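PDB 2CW5: (R)-S-adenosyl-L-methionine hydrolase from Thermus thermophilus, which hydrolyses S-adenosyl-L-methionine to adenosine and L-methionine and lacks chlorinase and fluorinase activity. Local coordinates for residues 61-66 with 84-89. Sequence-based numbering, arbitrary orientation.
Sequences EGAVVL and GRWTYV
The W86 indole meets E61, G62 and A63 obliquely where two parallel strands of the N-terminal domain's mixed sheet begin: CD1 lies 4.1 Å from A63 CB, and NE1 is 3.8 Å from E61 CA. R85 CB lies 3.9 Å above one indole face, near its margin; NE1 donates to L59 O. At the edge of the R85 guanidinium, in its plane, sits E61 OE1, 3.3 Å from NE in a salt bridge, with carboxylate and guanidinium planes 29° apart; the chi2 bend (77°) brings E61 CD back toward R85, and OE1 reaches this edge. An alanine for W86 would probably leave L59 O without its indole donor and open a gap beside A63 and E61. Backbone bonds T87 N to A63 O, V65 N to T87 O (2.6 Å, 172° at the hydrogen) and V89 N to V65 O bracket the parallel pairs V64/T87 and V65/Y88; L66 and V89 continue the register, CA atoms 4.8 Å apart. V64, T87, L66 and V89 share one face, where helix 133-147 packs F138 on L66 and V89; V65 and Y88 share the other. There, V65 CB approaches Y88 CD1 obliquely at 3.9 Å, while Y88 OH bonds to D103 OD2.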
# COMPACT_ATOMS: atom_id res chain seq x y z
N GLU C 61 -8.40 4.61 23.95
CA GLU C 61 -7.94 3.85 25.11
C GLU C 61 -8.37 2.40 24.94
O GLU C 61 -9.46 2.12 24.45
CB GLU C 61 -8.59 4.42 26.37
CG GLU C 61 -7.73 4.38 27.61
CD GLU C 61 -6.68 5.47 27.62
OE1 GLU C 61 -5.97 5.62 28.64
OE2 GLU C 61 -6.56 6.18 26.60
N GLY C 62 -7.51 1.47 25.36
CA GLY C 62 -7.87 0.06 25.24
C GLY C 62 -7.79 -0.51 23.84
O GLY C 62 -8.15 -1.67 23.62
N ALA C 63 -7.34 0.28 22.87
CA ALA C 63 -7.22 -0.23 21.51
C ALA C 63 -6.15 -1.33 21.50
O ALA C 63 -5.25 -1.35 22.34
CB ALA C 63 -6.81 0.89 20.57
N VAL C 64 -6.27 -2.26 20.55
CA VAL C 64 -5.31 -3.35 20.42
C VAL C 64 -4.30 -2.95 19.35
O VAL C 64 -4.65 -2.79 18.18
CB VAL C 64 -6.01 -4.66 19.97
CG1 VAL C 64 -4.96 -5.73 19.67
CG2 VAL C 64 -6.97 -5.12 21.04
N VAL C 65 -3.04 -2.79 19.75
CA VAL C 65 -1.99 -2.41 18.82
C VAL C 65 -1.23 -3.66 18.38
O VAL C 65 -0.44 -4.22 19.14
CB VAL C 65 -0.98 -1.44 19.48
CG1 VAL C 65 0.07 -1.00 18.45
CG2 VAL C 65 -1.71 -0.23 20.04
N LEU C 66 -1.52 -4.09 17.16
CA LEU C 66 -0.89 -5.26 16.56
C LEU C 66 0.28 -4.76 15.72
O LEU C 66 0.09 -4.01 14.76
CB LEU C 66 -1.90 -5.99 15.67
CG LEU C 66 -1.40 -7.15 14.80
CD1 LEU C 66 -0.78 -8.22 15.68
CD2 LEU C 66 -2.57 -7.73 14.01
N GLY C 84 -1.63 -2.52 29.04
CA GLY C 84 -1.48 -1.26 29.74
C GLY C 84 -2.76 -0.49 29.43
O GLY C 84 -3.82 -1.11 29.35
N ARG C 85 -2.67 0.83 29.28
CA ARG C 85 -3.85 1.62 28.93
C ARG C 85 -4.27 1.16 27.54
O ARG C 85 -5.44 1.22 27.18
CB ARG C 85 -3.52 3.12 28.90
CG ARG C 85 -3.09 3.71 30.23
CD ARG C 85 -3.46 5.19 30.33
NE ARG C 85 -2.79 6.02 29.33
CZ ARG C 85 -1.50 6.35 29.36
NH1 ARG C 85 -0.72 5.92 30.34
NH2 ARG C 85 -1.00 7.12 28.41
N TRP C 86 -3.29 0.74 26.76
CA TRP C 86 -3.53 0.21 25.42
C TRP C 86 -3.02 -1.23 25.49
O TRP C 86 -2.28 -1.58 26.41
CB TRP C 86 -2.75 0.99 24.36
CG TRP C 86 -3.28 2.38 24.13
CD1 TRP C 86 -4.38 2.72 23.39
CD2 TRP C 86 -2.77 3.60 24.67
NE1 TRP C 86 -4.58 4.08 23.44
CE2 TRP C 86 -3.61 4.64 24.22
CE3 TRP C 86 -1.68 3.91 25.50
CZ2 TRP C 86 -3.39 5.98 24.57
CZ3 TRP C 86 -1.46 5.24 25.85
CH2 TRP C 86 -2.32 6.26 25.38
N THR C 87 -3.41 -2.05 24.53
CA THR C 87 -2.98 -3.44 24.51
C THR C 87 -2.03 -3.63 23.34
O THR C 87 -2.25 -3.09 22.25
CB THR C 87 -4.20 -4.37 24.38
OG1 THR C 87 -5.01 -4.22 25.56
CG2 THR C 87 -3.77 -5.83 24.24
N TYR C 88 -0.97 -4.40 23.56
CA TYR C 88 0.03 -4.61 22.53
C TYR C 88 0.17 -6.08 22.18
O TYR C 88 0.17 -6.93 23.06
CB TYR C 88 1.38 -4.06 23.01
CG TYR C 88 1.29 -2.64 23.52
CD1 TYR C 88 1.33 -1.56 22.64
CD2 TYR C 88 1.10 -2.37 24.88
CE1 TYR C 88 1.18 -0.25 23.09
CE2 TYR C 88 0.95 -1.07 25.34
CZ TYR C 88 0.98 -0.01 24.45
OH TYR C 88 0.79 1.28 24.89
N VAL C 89 0.29 -6.36 20.88
CA VAL C 89 0.45 -7.72 20.40
C VAL C 89 1.55 -7.73 19.35
O VAL C 89 1.44 -7.06 18.32
CB VAL C 89 -0.85 -8.25 19.78
CG1 VAL C 89 -0.64 -9.66 19.21
CG2 VAL C 89 -1.96 -8.25 20.82